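PDB 2R7L: 5-formaminoimidazole-4-carboxamide-1-(beta)-D-ribofuranosyl 5'-monophosphate synthetase from Methanocaldococcus jannaschii, which catalyses the ATP- and formate-dependent formylation of AICAR to FAICAR in purine biosynthesis, without using folates. Local coordinates for residues 7-11 with 356-361. Numbering follows the deposited sequence.
Sequences ILEIF and IDKIIS
F11 reaches from helix 4-11 to I356 and I360 of the C-terminal tail, its CG anti to the backbone N (chi1 -179°), which swings the ring across. From CB to CZ the side chain meets these two isoleucines in turn. CB and then CG come up against the methyl of I360, with F11 CG 4.0 Å from I360 CD1, the two side chains meeting at about a right angle. Farther along, CD1 reaches the I356 branch methyl, and the ring's nearest approach is at F11 CE1, 3.4 Å from I356 CG2. At the end of the ring, F11 CZ lies 3.5 Å from I356 CG1, so both branches of that isoleucine bear on the phenyl group. With an alanine here, the I356 branches and the I360 methyl would probably lose the ring they bear on, leaving a gap between helix and tail.

The I360 methyl is shared with residues about one turn back on the helix: L8 CD2 lies 3.9 Å from I360 CD1, and I7 CG2 lies 4.1 Å from it. The other L8 methyl, CD1, rests on D357 CB at 4.0 Å. I7 lies beside the chain terminus, its CG1 3.4 Å from S361 OXT, a carboxylate oxygen that R116 holds in a salt bridge. No hydrogen bond joins the two segments.

The two chain ends thus pack together beside the parallel sheet of the Rossmann-like N-terminal region, away from the ATP and AICAR sites. I88 of strand 87-89, outermost in that sheet within this chain, touches F11, I356 and I360, while L351 of helix 339-353 packs on F11 and I356.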
ATOM      1  N   ILE A   7       5.661 -36.401  16.009  1.00 62.88           N
ATOM      2  CA  ILE A   7       5.353 -35.320  15.077  1.00 60.38           C
ATOM      3  C   ILE A   7       6.607 -34.550  14.673  1.00 57.73           C
ATOM      4  O   ILE A   7       6.822 -34.286  13.488  1.00 58.08           O
ATOM      5  CB  ILE A   7       4.259 -34.371  15.630  1.00 53.51           C
ATOM      6  CG1 ILE A   7       2.877 -35.007  15.455  1.00 45.87           C
ATOM      7  CG2 ILE A   7       4.289 -33.023  14.918  1.00 51.97           C
ATOM      8  CD1 ILE A   7       2.524 -35.330  14.014  1.00 35.58           C
ATOM      9  N   LEU A   8       7.435 -34.204  15.656  1.00 56.32           N
ATOM     10  CA  LEU A   8       8.695 -33.514  15.393  1.00 57.59           C
ATOM     11  C   LEU A   8       9.593 -34.320  14.459  1.00 65.24           C
ATOM     12  O   LEU A   8      10.273 -33.754  13.600  1.00 69.52           O
ATOM     13  CB  LEU A   8       9.428 -33.193  16.694  1.00 52.04           C
ATOM     14  CG  LEU A   8       8.815 -32.071  17.540  1.00 57.92           C
ATOM     15  CD1 LEU A   8       9.749 -31.671  18.668  1.00 58.31           C
ATOM     16  CD2 LEU A   8       8.464 -30.859  16.681  1.00 56.32           C
ATOM     17  N   GLU A   9       9.576 -35.640  14.621  1.00 64.33           N
ATOM     18  CA  GLU A   9      10.377 -36.529  13.790  1.00 66.96           C
ATOM     19  C   GLU A   9       9.735 -36.781  12.428  1.00 60.72           C
ATOM     20  O   GLU A   9      10.379 -37.313  11.526  1.00 65.85           O
ATOM     21  CB  GLU A   9      10.662 -37.848  14.518  1.00 72.35           C
ATOM     22  CG  GLU A   9      11.534 -37.681  15.767  1.00 80.69           C
ATOM     23  CD  GLU A   9      11.904 -39.002  16.428  1.00 81.64           C
ATOM     24  OE1 GLU A   9      12.115 -40.002  15.703  1.00 85.36           O
ATOM     25  OE2 GLU A   9      11.991 -39.037  17.676  1.00 83.61           O
ATOM     26  N   ILE A  10       8.467 -36.409  12.280  1.00 55.67           N
ATOM     27  CA  ILE A  10       7.823 -36.415  10.967  1.00 54.44           C
ATOM     28  C   ILE A  10       8.216 -35.133  10.236  1.00 57.13           C
ATOM     29  O   ILE A  10       8.485 -35.138   9.030  1.00 55.23           O
ATOM     30  CB  ILE A  10       6.281 -36.482  11.075  1.00 56.92           C
ATOM     31  CG1 ILE A  10       5.827 -37.847  11.601  1.00 61.58           C
ATOM     32  CG2 ILE A  10       5.631 -36.221   9.718  1.00 50.60           C
ATOM     33  CD1 ILE A  10       5.900 -38.962  10.578  1.00 63.09           C
ATOM     34  N   PHE A  11       8.255 -34.039  10.992  1.00 51.41           N
ATOM     35  CA  PHE A  11       8.585 -32.728  10.462  1.00 57.55           C
ATOM     36  C   PHE A  11      10.079 -32.616  10.176  1.00 64.83           C
ATOM     37  O   PHE A  11      10.490 -31.860   9.294  1.00 64.83           O
ATOM     38  CB  PHE A  11       8.162 -31.639  11.451  1.00 50.52           C
ATOM     39  CG  PHE A  11       8.455 -30.243  10.977  1.00 52.73           C
ATOM     40  CD1 PHE A  11       9.516 -29.524  11.509  1.00 51.05           C
ATOM     41  CD2 PHE A  11       7.677 -29.652   9.992  1.00 48.51           C
ATOM     42  CE1 PHE A  11       9.792 -28.236  11.067  1.00 50.51           C
ATOM     43  CE2 PHE A  11       7.949 -28.370   9.549  1.00 49.00           C
ATOM     44  CZ  PHE A  11       9.006 -27.661  10.089  1.00 44.31           C
ATOM     45  N   ILE A 356       9.971 -24.366  15.563  1.00 38.53           N
ATOM     46  CA  ILE A 356       8.770 -25.004  15.080  1.00 44.09           C
ATOM     47  C   ILE A 356       8.149 -25.843  16.193  1.00 53.04           C
ATOM     48  O   ILE A 356       6.968 -26.184  16.142  1.00 56.25           O
ATOM     49  CB  ILE A 356       9.062 -25.889  13.865  1.00 46.46           C
ATOM     50  CG1 ILE A 356       7.840 -25.944  12.951  1.00 44.98           C
ATOM     51  CG2 ILE A 356       9.513 -27.275  14.306  1.00 50.33           C
ATOM     52  CD1 ILE A 356       7.365 -24.571  12.519  1.00 48.54           C
ATOM     53  N   ASP A 357       8.948 -26.151  17.210  1.00 51.85           N
ATOM     54  CA  ASP A 357       8.507 -27.008  18.296  1.00 54.39           C
ATOM     55  C   ASP A 357       7.626 -26.252  19.290  1.00 51.37           C
ATOM     56  O   ASP A 357       6.959 -26.859  20.125  1.00 43.22           O
ATOM     57  CB  ASP A 357       9.710 -27.642  19.005  1.00 58.58           C
ATOM     58  CG  ASP A 357      10.566 -26.625  19.734  1.00 64.91           C
ATOM     59  OD1 ASP A 357      10.766 -25.511  19.206  1.00 69.62           O
ATOM     60  OD2 ASP A 357      11.049 -26.944  20.839  1.00 67.54           O
ATOM     61  N   LYS A 358       7.617 -24.929  19.201  1.00 45.30           N
ATOM     62  CA  LYS A 358       6.764 -24.134  20.072  1.00 44.29           C
ATOM     63  C   LYS A 358       5.329 -24.028  19.538  1.00 39.32           C
ATOM     64  O   LYS A 358       4.441 -23.550  20.238  1.00 44.35           O
ATOM     65  CB  LYS A 358       7.353 -22.737  20.290  1.00 44.61           C
ATOM     66  CG  LYS A 358       8.539 -22.687  21.248  1.00 49.36           C
ATOM     67  CD  LYS A 358       9.095 -21.272  21.337  1.00 51.29           C
ATOM     68  CE  LYS A 358      10.150 -21.133  22.425  1.00 62.71           C
ATOM     69  NZ  LYS A 358       9.545 -20.967  23.777  1.00 67.76           N
ATOM     70  N   ILE A 359       5.095 -24.480  18.311  1.00 34.86           N
ATOM     71  CA  ILE A 359       3.812 -24.215  17.664  1.00 35.25           C
ATOM     72  C   ILE A 359       3.163 -25.413  16.994  1.00 34.82           C
ATOM     73  O   ILE A 359       1.999 -25.340  16.602  1.00 41.63           O
ATOM     74  CB  ILE A 359       3.903 -23.058  16.613  1.00 37.85           C
ATOM     75  CG1 ILE A 359       4.807 -23.446  15.443  1.00 36.49           C
ATOM     76  CG2 ILE A 359       4.388 -21.769  17.254  1.00 25.74           C
ATOM     77  CD1 ILE A 359       4.439 -22.769  14.141  1.00 37.63           C
ATOM     78  N   ILE A 360       3.894 -26.507  16.835  1.00 32.65           N
ATOM     79  CA  ILE A 360       3.292 -27.685  16.216  1.00 40.36           C
ATOM     80  C   ILE A 360       3.236 -28.875  17.172  1.00 43.98           C
ATOM     81  O   ILE A 360       3.957 -28.921  18.166  1.00 43.94           O
ATOM     82  CB  ILE A 360       3.989 -28.094  14.909  1.00 43.31           C
ATOM     83  CG1 ILE A 360       5.443 -28.494  15.173  1.00 41.96           C
ATOM     84  CG2 ILE A 360       3.889 -26.970  13.868  1.00 41.92           C
ATOM     85  CD1 ILE A 360       6.025 -29.381  14.088  1.00 37.99           C
ATOM     86  N   SER A 361       2.356 -29.825  16.867  1.00 51.49           N
ATOM     87  CA  SER A 361       2.187 -31.024  17.681  1.00 53.42           C
ATOM     88  C   SER A 361       1.275 -31.989  16.947  1.00 51.82           C
ATOM     89  O   SER A 361       0.836 -31.703  15.833  1.00 50.96           O
ATOM     90  CB  SER A 361       1.586 -30.682  19.044  1.00 55.68           C
ATOM     91  OG  SER A 361       0.208 -30.371  18.923  1.00 60.24           O
ATOM     92  OXT SER A 361       0.958 -33.068  17.448  1.00 56.59           O
TER